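Local structure of 6-phosphogluconolactonase (Thermotoga maritima, 1VL1) at residues A[63-68]-A[98-103]; A[135-140]-A[189-194]; A[155-160]-A[214-219]. The protein catalyses the hydrolysis of 6-phosphogluconolactone to 6-phosphogluconate, the second step of the oxidative pentose phosphate pathway. One frame throughout, in Å; residues are numbered along the deposited sequence.

Contact 1 (A[63-68]-A[98-103]); sequences KLAEQK and EVLFSR
Ala65 and Arg103 carry most of this contact, with Leu100 closing its inner side. Ala65, in the type I turn from Leu64 to Gln67, points its methyl at segment 98-103. Three groups meet that CB: the carbonyl O of Val99 at 3.5 Å, Arg103 NH1 also at 3.5 Å, and Leu100 CD1 at 3.7 Å. Leu100 CG stands anti to the backbone N (chi1 176°), and the branch beyond it ends with CD1 against the alanine. Arg103 comes from the more exposed side. Its chain bends at chi3 (74°), which sets NE; the guanidinium beyond it lies with NH1 donating to Val99 O at 3.0 Å, nearly in the guanidinium plane, and also bonding the Glu62 carbonyl. With NH1 so held, NH2 forms a salt bridge with Glu66, its bond to OE2 being 2.8 Å long and falling on the anti lone pair of that oxygen. The carboxylate plane is turned 67° from that of the guanidinium, and one nitrogen and one oxygen make the bridge, at the edge of the guanidinium. Arg103 thereby ties together the ends of helices 57-64 and 92-101. Val99 packs on Leu58 and Tyr61 of the first helix, Leu64 and Lys63 lean on helix 25-43, and Leu100 reaches Leu51 of strand 47-51 in the sheet.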
loop_
_atom_site.group_PDB
_atom_site.type_symbol
_atom_site.label_atom_id
_atom_site.label_comp_id
_atom_site.label_asym_id
_atom_site.label_seq_id
_atom_site.Cartn_x
_atom_site.Cartn_y
_atom_site.Cartn_z
ATOM N N LYS A 63 -1.637 12.166 9.359
ATOM C CA LYS A 63 -0.989 12.331 10.671
ATOM C C LYS A 63 0.484 11.938 10.601
ATOM O O LYS A 63 1.297 12.626 11.226
ATOM C CB LYS A 63 -1.668 11.501 11.734
ATOM C CG LYS A 63 -3.031 12.007 12.176
ATOM N N LEU A 64 0.824 10.893 9.839
ATOM C CA LEU A 64 2.250 10.503 9.663
ATOM C C LEU A 64 3.065 11.647 9.093
ATOM O O LEU A 64 4.196 11.879 9.497
ATOM C CB LEU A 64 2.415 9.276 8.775
ATOM C CG LEU A 64 2.163 7.949 9.465
ATOM C CD1 LEU A 64 2.027 6.858 8.459
ATOM C CD2 LEU A 64 3.330 7.650 10.436
ATOM N N ALA A 65 2.453 12.415 8.191
ATOM C CA ALA A 65 3.141 13.543 7.557
ATOM C C ALA A 65 3.599 14.593 8.534
ATOM O O ALA A 65 4.485 15.385 8.204
ATOM C CB ALA A 65 2.275 14.178 6.504
ATOM N N GLU A 66 2.984 14.606 9.705
ATOM C CA GLU A 66 3.280 15.567 10.746
ATOM C C GLU A 66 4.412 15.111 11.682
ATOM O O GLU A 66 4.879 15.897 12.498
ATOM C CB GLU A 66 1.994 15.868 11.543
ATOM C CG GLU A 66 0.950 16.570 10.673
ATOM C CD GLU A 66 -0.461 16.584 11.238
ATOM O OE1 GLU A 66 -0.668 16.252 12.453
ATOM O OE2 GLU A 66 -1.371 16.936 10.429
ATOM N N GLN A 67 4.873 13.867 11.549
ATOM C CA GLN A 67 5.891 13.344 12.457
ATOM C C GLN A 67 7.262 13.872 12.011
ATOM O O GLN A 67 7.451 14.120 10.834
ATOM C CB GLN A 67 5.894 11.811 12.434
ATOM C CG GLN A 67 4.557 11.114 12.696
ATOM C CD GLN A 67 3.937 11.566 13.967
ATOM O OE1 GLN A 67 4.419 11.209 15.021
ATOM N NE2 GLN A 67 2.859 12.360 13.887
ATOM N N LYS A 68 8.209 14.007 12.937
ATOM C CA LYS A 68 9.569 14.436 12.620
ATOM C C LYS A 68 10.375 13.168 12.286
ATOM O O LYS A 68 10.994 12.544 13.144
ATOM C CB LYS A 68 10.193 15.213 13.765
ATOM C CG LYS A 68 9.564 16.604 14.016
ATOM C CD LYS A 68 9.447 17.516 12.759
ATOM C CE LYS A 68 8.891 18.885 13.156
ATOM N NZ LYS A 68 8.770 19.883 12.005
ATOM N N GLU A 98 -1.778 14.871 -1.632
ATOM C CA GLU A 98 -2.501 15.863 -0.829
ATOM C C GLU A 98 -2.237 15.720 0.682
ATOM O O GLU A 98 -2.109 16.715 1.383
ATOM C CB GLU A 98 -3.995 15.790 -1.149
ATOM C CG GLU A 98 -4.359 16.685 -2.331
ATOM C CD GLU A 98 -5.752 16.497 -2.901
ATOM O OE1 GLU A 98 -6.546 15.670 -2.380
ATOM O OE2 GLU A 98 -5.995 17.186 -3.914
ATOM N N VAL A 99 -2.239 14.480 1.174
ATOM C CA VAL A 99 -2.105 14.217 2.620
ATOM C C VAL A 99 -0.669 14.032 3.086
ATOM O O VAL A 99 -0.358 14.290 4.266
ATOM C CB VAL A 99 -2.976 13.018 3.071
ATOM C CG1 VAL A 99 -4.466 13.353 2.847
ATOM C CG2 VAL A 99 -2.554 11.737 2.454
ATOM N N LEU A 100 0.223 13.629 2.186
ATOM C CA LEU A 100 1.574 13.272 2.597
ATOM C C LEU A 100 2.662 13.887 1.759
ATOM O O LEU A 100 3.474 14.600 2.281
ATOM C CB LEU A 100 1.718 11.760 2.582
ATOM C CG LEU A 100 3.072 11.144 2.895
ATOM C CD1 LEU A 100 3.478 11.485 4.326
ATOM C CD2 LEU A 100 3.053 9.600 2.739
ATOM N N PHE A 101 2.697 13.589 0.461
ATOM C CA PHE A 101 3.875 13.970 -0.342
ATOM C C PHE A 101 4.074 15.463 -0.449
ATOM O O PHE A 101 5.189 15.921 -0.650
ATOM C CB PHE A 101 3.866 13.354 -1.749
ATOM C CG PHE A 101 3.733 11.862 -1.819
ATOM C CD1 PHE A 101 4.315 10.991 -0.892
ATOM C CD2 PHE A 101 3.026 11.296 -2.903
ATOM C CE1 PHE A 101 4.137 9.622 -1.040
ATOM C CE2 PHE A 101 2.924 9.961 -3.050
ATOM C CZ PHE A 101 3.465 9.130 -2.114
ATOM N N SER A 102 2.988 16.218 -0.385
ATOM C CA SER A 102 3.035 17.687 -0.503
ATOM C C SER A 102 3.056 18.331 0.885
ATOM O O SER A 102 3.165 19.577 0.999
ATOM C CB SER A 102 1.812 18.164 -1.289
ATOM O OG SER A 102 0.601 18.243 -0.469
ATOM N N ARG A 103 2.885 17.519 1.959
ATOM C CA ARG A 103 2.838 18.041 3.317
ATOM C C ARG A 103 4.107 17.797 4.118
ATOM O O ARG A 103 4.603 18.708 4.807
ATOM C CB ARG A 103 1.602 17.562 4.025
ATOM C CG ARG A 103 0.339 18.246 3.526
ATOM C CD ARG A 103 -0.950 17.725 4.164
ATOM N NE ARG A 103 -1.118 18.193 5.546
ATOM C CZ ARG A 103 -0.964 17.453 6.645
ATOM N NH1 ARG A 103 -0.588 16.195 6.579
ATOM N NH2 ARG A 103 -1.146 18.005 7.845
#

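Contact 2 (A[135-140]-A[189-194]); sequences TDQFDL and TSLYVL
Leu191 N donates to Phe138 O at 3.0 Å and Tyr192 N to Asp139 O at 3.1 Å, joining two segments of the one chain as they lead into parallel strands of the central sheet of this Rossmann-like alpha/beta fold. Consecutive carbonyls thus serve consecutive amides; Asp139 and Leu191, which pair in the backbone register, both have helical backbone angles, and the regular parallel bridge comes only with Leu140 and Tyr192. Phe138 O also meets Ser190 CA in a CA-H...O contact of 3.2 Å. The neighbouring Phe138 N is buried and finds no partner in the model. Side-chain polar ends look elsewhere: Asp139 OD2 makes a salt bridge with Lys44, Gln137 OE1 bonds Lys223, and the hydroxyls of Thr189 and Ser190 bond the carbonyls of Ala186 and Leu187. Around these bonds the packing is mixed. The Gln137 side chain crosses that of Leu191 at about a right angle, with Gln137 CD 3.7 Å from Leu191 CD2, while Asp139 and Leu191 run side by side in the same direction. On the Phe138 side, Thr189 OG1 approaches ring atom CD2 at 3.4 Å, and the ring meets Phe77 edge-to-face. Helix 25-43 lies over Leu140, Tyr192 and Leu194. Leu140 CG is anti to its backbone N (chi1 -176°), and CD1 beyond it lies 3.8 Å from Tyr192 CB and 3.7 Å from Leu194 CG.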
loop_
_atom_site.group_PDB
_atom_site.type_symbol
_atom_site.label_atom_id
_atom_site.label_comp_id
_atom_site.label_asym_id
_atom_site.label_seq_id
_atom_site.Cartn_x
_atom_site.Cartn_y
_atom_site.Cartn_z
ATOM N N THR A 135 15.260 -0.745 -4.957
ATOM C CA THR A 135 15.452 -1.770 -3.935
ATOM C C THR A 135 15.056 -3.158 -4.438
ATOM O O THR A 135 14.241 -3.261 -5.347
ATOM C CB THR A 135 14.538 -1.395 -2.697
ATOM O OG1 THR A 135 14.758 -2.335 -1.643
ATOM C CG2 THR A 135 13.045 -1.491 -3.022
ATOM N N ASP A 136 15.579 -4.220 -3.816
ATOM C CA ASP A 136 15.064 -5.587 -4.080
ATOM C C ASP A 136 14.066 -6.076 -3.024
ATOM O O ASP A 136 13.529 -7.215 -3.095
ATOM C CB ASP A 136 16.198 -6.605 -4.218
ATOM C CG ASP A 136 17.143 -6.619 -3.036
ATOM O OD1 ASP A 136 16.961 -5.916 -2.016
ATOM O OD2 ASP A 136 18.176 -7.356 -3.110
ATOM N N GLN A 137 13.784 -5.202 -2.051
ATOM C CA GLN A 137 13.008 -5.567 -0.876
ATOM C C GLN A 137 12.343 -4.337 -0.282
ATOM O O GLN A 137 13.029 -3.396 0.055
ATOM C CB GLN A 137 13.946 -6.187 0.180
ATOM C CG GLN A 137 13.270 -6.751 1.396
ATOM C CD GLN A 137 14.223 -7.536 2.280
ATOM O OE1 GLN A 137 14.237 -8.778 2.243
ATOM N NE2 GLN A 137 15.023 -6.822 3.079
ATOM N N PHE A 138 11.020 -4.345 -0.132
ATOM C CA PHE A 138 10.361 -3.308 0.651
ATOM C C PHE A 138 10.497 -3.643 2.132
ATOM O O PHE A 138 10.503 -4.827 2.537
ATOM C CB PHE A 138 8.899 -3.195 0.277
ATOM C CG PHE A 138 8.648 -2.916 -1.160
ATOM C CD1 PHE A 138 9.064 -1.715 -1.730
ATOM C CD2 PHE A 138 7.951 -3.801 -1.940
ATOM C CE1 PHE A 138 8.820 -1.445 -3.071
ATOM C CE2 PHE A 138 7.661 -3.520 -3.277
ATOM C CZ PHE A 138 8.116 -2.354 -3.849
ATOM N N ASP A 139 10.623 -2.616 2.937
ATOM C CA ASP A 139 10.675 -2.767 4.400
ATOM C C ASP A 139 9.260 -2.847 4.985
ATOM O O ASP A 139 8.998 -3.638 5.896
ATOM C CB ASP A 139 11.425 -1.576 5.008
ATOM C CG ASP A 139 12.864 -1.585 4.657
ATOM O OD1 ASP A 139 13.606 -2.543 5.025
ATOM O OD2 ASP A 139 13.358 -0.671 3.973
ATOM N N LEU A 140 8.351 -2.079 4.411
ATOM C CA LEU A 140 7.033 -1.933 4.976
ATOM C C LEU A 140 6.019 -1.691 3.900
ATOM O O LEU A 140 6.296 -0.916 2.998
ATOM C CB LEU A 140 7.094 -0.748 5.889
ATOM C CG LEU A 140 5.907 -0.339 6.730
ATOM C CD1 LEU A 140 5.451 -1.491 7.587
ATOM C CD2 LEU A 140 6.298 0.776 7.641
ATOM N N THR A 189 7.690 -9.284 -1.114
ATOM C CA THR A 189 9.058 -8.968 -0.719
ATOM C C THR A 189 9.119 -8.082 0.525
ATOM O O THR A 189 10.203 -7.908 1.091
ATOM C CB THR A 189 9.869 -8.241 -1.815
ATOM O OG1 THR A 189 9.301 -6.947 -2.091
ATOM C CG2 THR A 189 9.829 -9.012 -3.129
ATOM N N SER A 190 7.984 -7.547 0.956
ATOM C CA SER A 190 7.957 -6.665 2.115
ATOM C C SER A 190 8.234 -7.421 3.409
ATOM O O SER A 190 7.641 -8.464 3.665
ATOM C CB SER A 190 6.605 -6.006 2.220
ATOM O OG SER A 190 6.168 -5.309 1.072
ATOM N N LEU A 191 9.144 -6.895 4.235
ATOM C CA LEU A 191 9.437 -7.477 5.544
ATOM C C LEU A 191 8.165 -7.453 6.427
ATOM O O LEU A 191 7.828 -8.461 7.044
ATOM C CB LEU A 191 10.604 -6.745 6.224
ATOM C CG LEU A 191 11.959 -6.816 5.498
ATOM C CD1 LEU A 191 13.010 -5.981 6.255
ATOM C CD2 LEU A 191 12.453 -8.295 5.418
ATOM N N TYR A 192 7.467 -6.318 6.427
ATOM C CA TYR A 192 6.266 -6.129 7.246
ATOM C C TYR A 192 5.130 -5.667 6.367
ATOM O O TYR A 192 5.288 -4.764 5.576
ATOM C CB TYR A 192 6.534 -5.102 8.354
ATOM C CG TYR A 192 7.643 -5.509 9.296
ATOM C CD1 TYR A 192 7.397 -6.354 10.337
ATOM C CD2 TYR A 192 8.970 -5.080 9.081
ATOM C CE1 TYR A 192 8.421 -6.780 11.187
ATOM C CE2 TYR A 192 10.036 -5.502 9.934
ATOM C CZ TYR A 192 9.725 -6.363 10.988
ATOM O OH TYR A 192 10.693 -6.804 11.877
ATOM N N VAL A 193 3.982 -6.342 6.465
ATOM C CA VAL A 193 2.818 -5.944 5.774
ATOM C C VAL A 193 1.774 -5.564 6.841
ATOM O O VAL A 193 1.521 -6.342 7.775
ATOM C CB VAL A 193 2.251 -7.077 4.906
ATOM C CG1 VAL A 193 0.915 -6.723 4.403
ATOM C CG2 VAL A 193 3.164 -7.358 3.731
ATOM N N LEU A 194 1.267 -4.344 6.715
ATOM C CA LEU A 194 0.224 -3.819 7.600
ATOM C C LEU A 194 -1.043 -3.646 6.805
ATOM O O LEU A 194 -1.050 -2.961 5.781
ATOM C CB LEU A 194 0.626 -2.449 8.153
ATOM C CG LEU A 194 2.024 -2.342 8.772
ATOM C CD1 LEU A 194 2.207 -0.960 9.495
ATOM C CD2 LEU A 194 2.304 -3.441 9.702
#

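Contact 3 (A[155-160]-A[214-219]); sequences FDLETG and PLPAYF
Pro214 meets Leu157 mainly through its backbone, its carbonyl O lying 3.6 Å from Leu157 CD2. This begins an apolar surface contact between the start of the short helix 157-160 and a 3-10 turn, 216-219, in the loop that leads from helix 200-210 to strand 225-231. Leu215 turns away and packs on Arg205 and Glu208 of helix 200-210; its carbonyl opens the turn by accepting from Tyr218 N. Pro216 comes next and is buried: its ring atom CG sits 3.9 Å from Phe155 O and 4.3 Å from Leu157 CD2, at the bend where the chain passes into helix 157-160, and it also touches Val151. Ala217 belongs to the other side of the turn, with its backbone bonded to Gly149 and its methyl on Ile209. Tyr218 likewise leaves Leu157 aside; its OH bonds Asp212 and its ring makes a cation-pi contact with Arg221, while its CD2 stands 3.6 Å above the centre of the Phe219 ring. Phe219 returns to the contact, pointing at the first segment, and Phe184 also meets its ring. Leu157 crosses Phe219 at about a right angle. Leucine CG lies anti to the carbonyl carbon (chi1 -55°), and both methyls beyond it approach the same ring atom, Phe219 CE2: Leu157 CD2 at 3.7 Å and CD1 at 4.0 Å.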
loop_
_atom_site.group_PDB
_atom_site.type_symbol
_atom_site.label_atom_id
_atom_site.label_comp_id
_atom_site.label_asym_id
_atom_site.label_seq_id
_atom_site.Cartn_x
_atom_site.Cartn_y
_atom_site.Cartn_z
ATOM N N PHE A 155 -7.787 -7.702 -7.948
ATOM C CA PHE A 155 -9.185 -8.092 -7.803
ATOM C C PHE A 155 -9.374 -9.568 -8.122
ATOM O O PHE A 155 -10.323 -10.179 -7.642
ATOM C CB PHE A 155 -10.085 -7.260 -8.726
ATOM C CG PHE A 155 -10.218 -5.811 -8.281
ATOM C CD1 PHE A 155 -11.169 -5.424 -7.389
ATOM C CD2 PHE A 155 -9.335 -4.873 -8.712
ATOM C CE1 PHE A 155 -11.245 -4.112 -6.963
ATOM C CE2 PHE A 155 -9.384 -3.575 -8.259
ATOM C CZ PHE A 155 -10.318 -3.197 -7.393
ATOM N N ASP A 156 -8.469 -10.110 -8.925
ATOM C CA ASP A 156 -8.462 -11.476 -9.450
ATOM C C ASP A 156 -7.132 -12.162 -9.104
ATOM O O ASP A 156 -6.073 -11.548 -9.146
ATOM C CB ASP A 156 -8.651 -11.470 -10.979
ATOM C CG ASP A 156 -10.044 -11.116 -11.353
ATOM O OD1 ASP A 156 -10.934 -11.925 -11.057
ATOM O OD2 ASP A 156 -10.354 -10.041 -11.864
ATOM N N LEU A 157 -7.164 -13.459 -8.833
ATOM C CA LEU A 157 -5.918 -14.130 -8.496
ATOM C C LEU A 157 -4.908 -14.155 -9.649
ATOM O O LEU A 157 -3.704 -14.034 -9.408
ATOM C CB LEU A 157 -6.169 -15.546 -7.930
ATOM C CG LEU A 157 -7.127 -15.583 -6.726
ATOM C CD1 LEU A 157 -7.171 -16.993 -6.219
ATOM C CD2 LEU A 157 -6.707 -14.637 -5.640
ATOM N N GLU A 158 -5.384 -14.252 -10.880
ATOM C CA GLU A 158 -4.488 -14.256 -12.026
ATOM C C GLU A 158 -3.630 -13.020 -11.987
ATOM O O GLU A 158 -2.439 -13.083 -12.304
ATOM C CB GLU A 158 -5.286 -14.271 -13.352
ATOM C CG GLU A 158 -4.391 -14.280 -14.599
ATOM C CD GLU A 158 -5.145 -14.234 -15.881
ATOM O OE1 GLU A 158 -6.375 -14.287 -15.857
ATOM O OE2 GLU A 158 -4.469 -14.217 -16.920
ATOM N N THR A 159 -4.261 -11.867 -11.717
ATOM C CA THR A 159 -3.517 -10.584 -11.626
ATOM C C THR A 159 -2.441 -10.669 -10.551
ATOM O O THR A 159 -1.292 -10.269 -10.742
ATOM C CB THR A 159 -4.485 -9.452 -11.242
ATOM O OG1 THR A 159 -5.437 -9.246 -12.256
ATOM C CG2 THR A 159 -3.767 -8.092 -11.209
ATOM N N GLY A 160 -2.824 -11.146 -9.386
ATOM C CA GLY A 160 -1.869 -11.191 -8.303
ATOM C C GLY A 160 -0.755 -12.176 -8.572
ATOM O O GLY A 160 0.358 -11.957 -8.104
ATOM N N PRO A 214 -9.654 -17.868 -0.244
ATOM C CA PRO A 214 -8.598 -17.306 -1.078
ATOM C C PRO A 214 -8.951 -15.936 -1.697
ATOM O O PRO A 214 -8.786 -15.714 -2.893
ATOM C CB PRO A 214 -8.391 -18.418 -2.154
ATOM C CG PRO A 214 -9.710 -18.988 -2.301
ATOM C CD PRO A 214 -10.331 -19.000 -0.897
ATOM N N LEU A 215 -9.421 -15.008 -0.887
ATOM C CA LEU A 215 -9.570 -13.616 -1.325
ATOM C C LEU A 215 -8.177 -13.086 -1.613
ATOM O O LEU A 215 -7.203 -13.603 -1.048
ATOM C CB LEU A 215 -10.185 -12.765 -0.202
ATOM C CG LEU A 215 -11.509 -13.216 0.347
ATOM C CD1 LEU A 215 -11.972 -12.334 1.519
ATOM C CD2 LEU A 215 -12.541 -13.277 -0.694
ATOM N N PRO A 216 -8.048 -12.082 -2.489
ATOM C CA PRO A 216 -6.696 -11.568 -2.798
ATOM C C PRO A 216 -5.828 -11.275 -1.553
ATOM O O PRO A 216 -4.639 -11.596 -1.546
ATOM C CB PRO A 216 -6.972 -10.319 -3.625
ATOM C CG PRO A 216 -8.215 -10.758 -4.408
ATOM C CD PRO A 216 -9.072 -11.427 -3.349
ATOM N N ALA A 217 -6.414 -10.600 -0.566
ATOM C CA ALA A 217 -5.670 -10.238 0.624
ATOM C C ALA A 217 -5.092 -11.413 1.356
ATOM O O ALA A 217 -4.127 -11.259 2.145
ATOM C CB ALA A 217 -6.491 -9.407 1.532
ATOM N N TYR A 218 -5.718 -12.575 1.222
ATOM C CA TYR A 218 -5.210 -13.821 1.853
ATOM C C TYR A 218 -3.783 -14.114 1.443
ATOM O O TYR A 218 -3.042 -14.667 2.228
ATOM C CB TYR A 218 -6.059 -15.029 1.442
ATOM C CG TYR A 218 -5.606 -16.347 1.979
ATOM C CD1 TYR A 218 -5.827 -16.700 3.304
ATOM C CD2 TYR A 218 -4.949 -17.263 1.144
ATOM C CE1 TYR A 218 -5.411 -17.937 3.782
ATOM C CE2 TYR A 218 -4.587 -18.495 1.586
ATOM C CZ TYR A 218 -4.774 -18.811 2.926
ATOM O OH TYR A 218 -4.410 -20.052 3.410
ATOM N N PHE A 219 -3.385 -13.699 0.241
ATOM C CA PHE A 219 -2.054 -14.107 -0.290
ATOM C C PHE A 219 -0.934 -13.148 -0.040
ATOM O O PHE A 219 0.209 -13.446 -0.420
ATOM C CB PHE A 219 -2.154 -14.423 -1.787
ATOM C CG PHE A 219 -3.090 -15.551 -2.092
ATOM C CD1 PHE A 219 -2.695 -16.880 -1.940
ATOM C CD2 PHE A 219 -4.378 -15.287 -2.471
ATOM C CE1 PHE A 219 -3.564 -17.909 -2.163
ATOM C CE2 PHE A 219 -5.275 -16.349 -2.699
ATOM C CZ PHE A 219 -4.854 -17.649 -2.571
#

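The three contacts do not touch. Contacts 1 and 3 lie on opposite sides of the chain's centre, their own centres about 30 Å apart; contact 2 is nearer the middle, its centre about 21 Å from that of contact 1 and about 18 Å from that of contact 3. Helix 25-43 bridges contacts 1 and 2, its Ile33 touching both Leu64 and Leu194. Along the chain, contact 1 closes before the others open, whereas the segments of contacts 2 and 3 alternate. Beside contact 3 a citrate, probably from crystallisation, lies about 5 Å from the Phe155 side chain and may mark a pocket.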